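Local coordinates for protein phenolic acid decarboxylase (Sedimentibacter hydroxybenzoicus, PDB 7AE5) that catalyses the reversible, non-oxidative decarboxylation of 4-hydroxybenzoate and 3,4-dihydroxybenzoate with a prenylated FMN cofactor and manganese, at residues Y91-R96 with G232-G237. Numbering follows the deposited sequence.
Sequences YELNRR and GALQDG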
loop_
_atom_site.group_PDB
_atom_site.type_symbol
_atom_site.label_atom_id
_atom_site.label_comp_id
_atom_site.label_asym_id
_atom_site.label_seq_id
_atom_site.Cartn_x
_atom_site.Cartn_y
_atom_site.Cartn_z
ATOM N N TYR C 91 -19.398 -23.894 -23.601
ATOM C CA TYR C 91 -19.570 -25.261 -23.117
ATOM C C TYR C 91 -19.584 -26.260 -24.265
ATOM O O TYR C 91 -19.074 -27.378 -24.126
ATOM C CB TYR C 91 -20.853 -25.367 -22.296
ATOM C CG TYR C 91 -20.691 -24.880 -20.881
ATOM C CD1 TYR C 91 -19.603 -25.274 -20.113
ATOM C CD2 TYR C 91 -21.616 -24.014 -20.315
ATOM C CE1 TYR C 91 -19.446 -24.827 -18.822
ATOM C CE2 TYR C 91 -21.466 -23.562 -19.026
ATOM C CZ TYR C 91 -20.381 -23.972 -18.285
ATOM O OH TYR C 91 -20.235 -23.522 -16.999
ATOM N N GLU C 92 -20.169 -25.881 -25.402
ATOM C CA GLU C 92 -20.159 -26.764 -26.563
ATOM C C GLU C 92 -18.744 -26.949 -27.100
ATOM O O GLU C 92 -18.357 -28.062 -27.471
ATOM C CB GLU C 92 -21.084 -26.210 -27.647
ATOM C CG GLU C 92 -21.302 -27.144 -28.825
ATOM C CD GLU C 92 -21.953 -28.452 -28.419
ATOM O OE1 GLU C 92 -22.832 -28.431 -27.532
ATOM O OE2 GLU C 92 -21.588 -29.500 -28.991
ATOM N N LEU C 93 -17.961 -25.868 -27.145
ATOM C CA LEU C 93 -16.559 -25.982 -27.541
ATOM C C LEU C 93 -15.777 -26.859 -26.574
ATOM O O LEU C 93 -14.941 -27.668 -26.995
ATOM C CB LEU C 93 -15.931 -24.592 -27.638
ATOM C CG LEU C 93 -15.887 -24.000 -29.042
ATOM C CD1 LEU C 93 -14.973 -22.798 -29.088
ATOM C CD2 LEU C 93 -15.344 -25.078 -29.963
ATOM N N ASN C 94 -16.031 -26.711 -25.273
ATOM C CA ASN C 94 -15.325 -27.522 -24.288
ATOM C C ASN C 94 -15.707 -28.992 -24.407
ATOM O O ASN C 94 -14.865 -29.876 -24.205
ATOM C CB ASN C 94 -15.615 -27.002 -22.880
ATOM C CG ASN C 94 -14.955 -27.838 -21.806
ATOM O OD1 ASN C 94 -13.730 -27.933 -21.744
ATOM N ND2 ASN C 94 -15.765 -28.453 -20.953
ATOM N N ARG C 95 -16.969 -29.273 -24.736
ATOM C CA ARG C 95 -17.407 -30.658 -24.875
ATOM C C ARG C 95 -16.747 -31.332 -26.073
ATOM O O ARG C 95 -16.404 -32.518 -26.011
ATOM C CB ARG C 95 -18.931 -30.710 -24.994
ATOM C CG ARG C 95 -19.509 -32.116 -25.051
ATOM C CD ARG C 95 -20.981 -32.092 -25.436
ATOM N NE ARG C 95 -21.177 -31.648 -26.811
ATOM C CZ ARG C 95 -21.009 -32.415 -27.879
ATOM N NH1 ARG C 95 -20.647 -33.683 -27.769
ATOM N NH2 ARG C 95 -21.209 -31.899 -29.088
ATOM N N ARG C 96 -16.554 -30.594 -27.166
ATOM C CA ARG C 96 -15.962 -31.149 -28.377
ATOM C C ARG C 96 -14.437 -31.155 -28.354
ATOM O O ARG C 96 -13.830 -31.788 -29.225
ATOM C CB ARG C 96 -16.429 -30.358 -29.604
ATOM C CG ARG C 96 -17.937 -30.199 -29.732
ATOM C CD ARG C 96 -18.323 -29.688 -31.115
ATOM N NE ARG C 96 -19.738 -29.344 -31.202
ATOM C CZ ARG C 96 -20.265 -28.557 -32.130
ATOM N NH1 ARG C 96 -19.520 -28.009 -33.077
ATOM N NH2 ARG C 96 -21.571 -28.310 -32.107
ATOM N N GLY C 232 -11.785 -32.045 -37.065
ATOM C CA GLY C 232 -12.806 -33.071 -36.956
ATOM C C GLY C 232 -13.412 -33.144 -35.568
ATOM O O GLY C 232 -14.616 -33.367 -35.415
ATOM N N ALA C 233 -12.586 -32.950 -34.536
ATOM C CA ALA C 233 -13.100 -32.960 -33.171
ATOM C C ALA C 233 -14.052 -31.795 -32.935
ATOM O O ALA C 233 -15.053 -31.935 -32.221
ATOM C CB ALA C 233 -11.943 -32.923 -32.174
ATOM N N LEU C 234 -13.761 -30.635 -33.530
ATOM C CA LEU C 234 -14.655 -29.491 -33.404
ATOM C C LEU C 234 -15.920 -29.654 -34.235
ATOM O O LEU C 234 -16.907 -28.955 -33.980
ATOM C CB LEU C 234 -13.927 -28.209 -33.803
ATOM C CG LEU C 234 -12.646 -27.901 -33.027
ATOM C CD1 LEU C 234 -12.120 -26.524 -33.392
ATOM C CD2 LEU C 234 -12.886 -28.007 -31.527
ATOM N N GLN C 235 -15.914 -30.553 -35.219
ATOM C CA GLN C 235 -17.103 -30.880 -35.991
ATOM C C GLN C 235 -17.902 -32.019 -35.371
ATOM O O GLN C 235 -18.626 -32.721 -36.086
ATOM C CB GLN C 235 -16.720 -31.224 -37.433
ATOM C CG GLN C 235 -16.029 -30.087 -38.170
ATOM C CD GLN C 235 -15.780 -30.398 -39.633
ATOM O OE1 GLN C 235 -15.985 -29.550 -40.502
ATOM N NE2 GLN C 235 -15.338 -31.619 -39.915
ATOM N N ASP C 236 -17.770 -32.220 -34.056
ATOM C CA ASP C 236 -18.514 -33.237 -33.313
ATOM C C ASP C 236 -18.255 -34.643 -33.848
ATOM O O ASP C 236 -19.147 -35.495 -33.842
ATOM C CB ASP C 236 -20.015 -32.931 -33.307
ATOM C CG ASP C 236 -20.665 -33.239 -31.972
ATOM O OD1 ASP C 236 -21.907 -33.155 -31.880
ATOM O OD2 ASP C 236 -19.931 -33.565 -31.014
ATOM N N GLY C 237 -17.033 -34.899 -34.309
ATOM C CA GLY C 237 -16.653 -36.227 -34.743
ATOM C C GLY C 237 -16.857 -36.522 -36.211
ATOM O O GLY C 237 -16.973 -37.696 -36.579
#
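Arg96 of helix 86-96 comes up against Leu234, where helix 227-234 finishes, with their CA atoms 5.5 Å apart. A Schellman motif ends that second helix: Gly237 N bonds to Gly232 O and Asp236 N to Ala233 O, with Asp236 at positive phi. Arg96 reaches into this turn. Its CG lies anti to the carbonyl carbon (chi1 -52°), and the chain then runs extended to NE, passing Leu234 O and Asp236 N at CD. NH1 gives Leu234 O a hydrogen bond of 2.9 Å, nearly along the C=O axis, so the guanidinium donates to a carbonyl of the helix's last residue. CB of Asp236 lies over one face of this group. In a salt bridge, NE donates at 2.9 Å to Glu92 OE2, which accepts with its anti lone pair. The chain of Arg95 bends at chi3 (67°), which sets NE; in a second salt bridge its NH2 meets Asp236 OD2 at 2.8 Å from above the carboxylate plane, the two flat groups standing 71° apart. Lys99 adds a further salt bridge to Asp236 OD2. An alanine in place of Arg96 would probably leave Leu234 O without this donor and Glu92 with one cationic partner fewer. Away from the charged groups, Leu93 CD2 touches Leu234 CD2 at 4.1 Å. Both leucines also pack on Phe215 of helix 211-217, while Leu93 reaches Leu323 and Val327 of helix 323-336. The contact therefore joins helix 86-96 to the end of the helix that begins at Glu227, a predicted manganese ligand, and Leu78 O, in the loop after helix 71-77, accepts a hydrogen bond from Arg96 NH2.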